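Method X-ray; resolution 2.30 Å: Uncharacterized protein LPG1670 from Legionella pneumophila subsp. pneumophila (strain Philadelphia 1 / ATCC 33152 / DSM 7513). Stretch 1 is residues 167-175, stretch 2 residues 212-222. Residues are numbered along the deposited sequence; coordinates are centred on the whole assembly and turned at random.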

# COMPACT_ATOMS: atom_id res chain seq x y z
N TYR A 167 -2.96 4.54 -4.41
CA TYR A 167 -1.83 5.14 -3.70
C TYR A 167 -0.46 4.65 -4.15
O TYR A 167 0.53 5.27 -3.77
CB TYR A 167 -1.96 4.89 -2.19
CG TYR A 167 -3.31 5.25 -1.60
CD1 TYR A 167 -3.63 6.57 -1.30
CD2 TYR A 167 -4.25 4.27 -1.33
CE1 TYR A 167 -4.86 6.89 -0.76
CE2 TYR A 167 -5.49 4.59 -0.79
CZ TYR A 167 -5.79 5.90 -0.50
OH TYR A 167 -7.01 6.22 0.04
N HIS A 168 -0.36 3.57 -4.93
CA HIS A 168 0.94 2.94 -5.14
C HIS A 168 1.29 2.74 -6.61
O HIS A 168 2.12 1.88 -6.92
CB HIS A 168 1.00 1.62 -4.37
CG HIS A 168 0.83 1.79 -2.89
ND1 HIS A 168 1.79 2.38 -2.10
CD2 HIS A 168 -0.20 1.48 -2.07
CE1 HIS A 168 1.36 2.41 -0.85
NE2 HIS A 168 0.16 1.87 -0.81
N TRP A 169 0.69 3.51 -7.51
CA TRP A 169 1.20 3.73 -8.87
C TRP A 169 1.36 2.38 -9.58
O TRP A 169 0.40 1.60 -9.62
CB TRP A 169 2.47 4.56 -8.77
CG TRP A 169 2.24 5.97 -8.31
CD1 TRP A 169 2.08 6.40 -7.03
CD2 TRP A 169 2.14 7.13 -9.14
NE1 TRP A 169 1.88 7.76 -7.01
CE2 TRP A 169 1.92 8.23 -8.29
CE3 TRP A 169 2.22 7.35 -10.52
CZ2 TRP A 169 1.77 9.53 -8.78
CZ3 TRP A 169 2.07 8.64 -11.00
CH2 TRP A 169 1.85 9.71 -10.13
N THR A 170 2.54 2.08 -10.15
CA THR A 170 2.68 0.87 -10.96
C THR A 170 2.56 -0.41 -10.14
O THR A 170 1.82 -1.32 -10.56
CB THR A 170 4.00 0.92 -11.74
OG1 THR A 170 3.91 1.91 -12.77
CG2 THR A 170 4.33 -0.43 -12.35
N PRO A 171 3.24 -0.57 -8.99
CA PRO A 171 3.03 -1.79 -8.21
C PRO A 171 1.59 -2.00 -7.77
O PRO A 171 1.15 -3.14 -7.62
CB PRO A 171 3.97 -1.60 -7.01
CG PRO A 171 5.03 -0.70 -7.50
CD PRO A 171 4.33 0.25 -8.42
N GLY A 172 0.84 -0.91 -7.56
CA GLY A 172 -0.57 -1.06 -7.23
C GLY A 172 -1.37 -1.64 -8.38
O GLY A 172 -2.16 -2.57 -8.19
N TYR A 173 -1.18 -1.09 -9.58
CA TYR A 173 -1.90 -1.60 -10.74
C TYR A 173 -1.42 -2.99 -11.14
O TYR A 173 -2.20 -3.78 -11.69
CB TYR A 173 -1.79 -0.63 -11.91
CG TYR A 173 -2.74 0.54 -11.79
CD1 TYR A 173 -4.04 0.45 -12.28
CD2 TYR A 173 -2.35 1.72 -11.18
CE1 TYR A 173 -4.92 1.51 -12.16
CE2 TYR A 173 -3.22 2.79 -11.06
CZ TYR A 173 -4.51 2.67 -11.55
OH TYR A 173 -5.38 3.73 -11.44
N LEU A 174 -0.15 -3.31 -10.89
CA LEU A 174 0.31 -4.67 -11.12
C LEU A 174 -0.35 -5.65 -10.16
O LEU A 174 -0.63 -6.79 -10.53
CB LEU A 174 1.84 -4.74 -10.99
CG LEU A 174 2.62 -4.20 -12.19
CD1 LEU A 174 4.12 -4.39 -11.98
CD2 LEU A 174 2.17 -4.88 -13.47
N LEU A 175 -0.61 -5.22 -8.92
CA LEU A 175 -1.34 -6.06 -7.98
C LEU A 175 -2.78 -6.28 -8.45
O LEU A 175 -3.29 -7.41 -8.41
CB LEU A 175 -1.32 -5.45 -6.58
CG LEU A 175 -2.20 -6.12 -5.53
CD1 LEU A 175 -1.76 -7.56 -5.30
CD2 LEU A 175 -2.18 -5.34 -4.23
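Stretch 2, residues 212-222: YSISAINNAYF

Stretch 2 is helical from Tyr-212 to Ala-220, continuing a helix that begins earlier in the chain. Tyr-221 is the first residue to leave helical phi/psi, and Phe-222 follows with positive phi and psi. This helix lies across the start of the helix of stretch 1, which runs on beyond Leu-175. The N-to-C directions of the two helices differ by 62°, and their axes approach to 7.8 Å. Ser-213, Ala-216 and Ala-220, all small, are in contact with stretch 1.

Among the CA atoms, the closest pair is Trp-169 CA and Ser-213 CA, at 5.2 Å. The CA atoms of His-168 and Ala-216 are 5.8 Å apart, and those of Pro-171 and Ile-217 are 6.0 Å apart.

Pro-171 is the main bump of stretch 1. Its ring fits into a hollow lined by Ala-216, Ile-217, Ala-220 and Tyr-221. Pro-171 CD is 3.9 Å from Ala-216 CB and 3.8 Å from Ile-217 CG1. Pro-171 CB meets Ala-220 CB at 3.5 Å. Tyr-221 closes the hollow at the end of the helix. Its CA-to-CB bond points sideways, but the end of its side chain comes nearer. Tyr-221 CE2 lies 3.9 Å from Pro-171 CG, and Tyr-221 OH lies 3.5 Å from Pro-171 CA. The same OH is 3.6 Å from Leu-174 CD1, which extends the contact along stretch 1.

Ala-216 is a small bump in return. Its CB packs 3.6 Å from His-168 O and 4.2 Å from Trp-169 CB. His-168 O also accepts the backbone hydrogen bond from Gly-172 N, at 3.1 Å.

Trp-169 offers a flat surface to the first turn of stretch 2. Tyr-212 CB sits over one face of its six-membered ring, 4.1 Å from the centroid, in a CH-pi contact. The closest atoms of this pair are Trp-169 CZ2 and Tyr-212 CB, at 3.8 Å. The end of the Tyr-212 side chain leads away, and the two aromatic rings meet obliquely, with planes at 69°. Trp-169 CB is 3.7 Å from Ser-213 CB.

Ser-213 OG donates a hydrogen bond to Thr-170 OG1 at 2.9 Å, a polar link beside the apolar packing. On the same residue, Thr-170 CG2 approaches Ile-217 CD1 at 4.2 Å.

Ile-214 and Asn-218 point away from stretch 1 and make no contact with it. The contact buries 437 Å², both sides summed.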

# COMPACT_ATOMS: atom_id res chain seq x y z
N TYR A 212 7.42 9.40 -9.09
CA TYR A 212 6.72 8.86 -7.93
C TYR A 212 6.49 7.36 -8.07
O TYR A 212 6.54 6.62 -7.07
CB TYR A 212 5.40 9.59 -7.73
CG TYR A 212 5.55 11.07 -7.43
CD1 TYR A 212 6.70 11.56 -6.83
CD2 TYR A 212 4.54 11.97 -7.75
CE1 TYR A 212 6.85 12.91 -6.56
CE2 TYR A 212 4.68 13.32 -7.48
CZ TYR A 212 5.83 13.78 -6.88
OH TYR A 212 5.97 15.12 -6.62
N SER A 213 6.24 6.88 -9.29
CA SER A 213 6.05 5.45 -9.50
C SER A 213 7.36 4.69 -9.37
O SER A 213 7.36 3.54 -8.92
CB SER A 213 5.42 5.20 -10.86
OG SER A 213 5.25 3.82 -11.10
N ILE A 214 8.48 5.31 -9.76
CA ILE A 214 9.79 4.68 -9.56
C ILE A 214 10.05 4.46 -8.08
O ILE A 214 10.60 3.42 -7.68
CB ILE A 214 10.89 5.54 -10.21
CG1 ILE A 214 10.73 5.56 -11.73
CG2 ILE A 214 12.27 5.01 -9.84
CD1 ILE A 214 10.95 4.21 -12.39
N SER A 215 9.65 5.41 -7.24
CA SER A 215 9.80 5.24 -5.80
C SER A 215 8.88 4.15 -5.28
O SER A 215 9.25 3.40 -4.37
CB SER A 215 9.53 6.57 -5.09
OG SER A 215 10.49 7.55 -5.46
N ALA A 216 7.67 4.04 -5.85
CA ALA A 216 6.76 2.98 -5.44
C ALA A 216 7.31 1.61 -5.79
O ALA A 216 7.18 0.66 -5.01
CB ALA A 216 5.39 3.19 -6.08
N ILE A 217 7.94 1.49 -6.96
CA ILE A 217 8.57 0.23 -7.35
C ILE A 217 9.71 -0.10 -6.40
O ILE A 217 9.95 -1.27 -6.06
CB ILE A 217 9.04 0.28 -8.81
CG1 ILE A 217 7.85 0.51 -9.75
CG2 ILE A 217 9.78 -0.99 -9.19
CD1 ILE A 217 8.24 0.70 -11.20
N ASN A 218 10.43 0.92 -5.94
CA ASN A 218 11.50 0.70 -4.97
C ASN A 218 10.96 0.14 -3.67
O ASN A 218 11.47 -0.86 -3.15
CB ASN A 218 12.25 2.02 -4.73
CG ASN A 218 13.26 1.91 -3.60
OD1 ASN A 218 14.40 1.48 -3.81
ND2 ASN A 218 12.85 2.31 -2.40
N ASN A 219 9.91 0.76 -3.12
CA ASN A 219 9.37 0.33 -1.84
C ASN A 219 8.68 -1.03 -1.95
O ASN A 219 8.87 -1.90 -1.09
CB ASN A 219 8.39 1.37 -1.30
CG ASN A 219 9.07 2.67 -0.94
OD1 ASN A 219 10.22 2.91 -1.29
ND2 ASN A 219 8.34 3.54 -0.24
N ALA A 220 7.89 -1.23 -3.01
CA ALA A 220 7.04 -2.42 -3.08
C ALA A 220 7.87 -3.69 -3.19
O ALA A 220 7.51 -4.72 -2.60
CB ALA A 220 6.09 -2.30 -4.27
N TYR A 221 8.97 -3.65 -3.93
CA TYR A 221 9.79 -4.83 -4.16
C TYR A 221 11.14 -4.75 -3.44
O TYR A 221 12.04 -5.54 -3.75
CB TYR A 221 9.99 -5.05 -5.66
CG TYR A 221 8.69 -4.93 -6.43
CD1 TYR A 221 7.62 -5.77 -6.15
CD2 TYR A 221 8.53 -3.96 -7.41
CE1 TYR A 221 6.43 -5.66 -6.84
CE2 TYR A 221 7.34 -3.84 -8.11
CZ TYR A 221 6.29 -4.70 -7.82
OH TYR A 221 5.11 -4.58 -8.51
N PHE A 222 11.28 -3.82 -2.50
CA PHE A 222 12.48 -3.71 -1.66
C PHE A 222 13.74 -3.53 -2.50
O PHE A 222 14.78 -4.13 -2.24
CB PHE A 222 12.61 -4.92 -0.73
CG PHE A 222 11.37 -5.21 0.07
CD1 PHE A 222 11.08 -4.47 1.20
CD2 PHE A 222 10.50 -6.21 -0.31
CE1 PHE A 222 9.94 -4.73 1.94
CE2 PHE A 222 9.36 -6.48 0.42
CZ PHE A 222 9.08 -5.73 1.55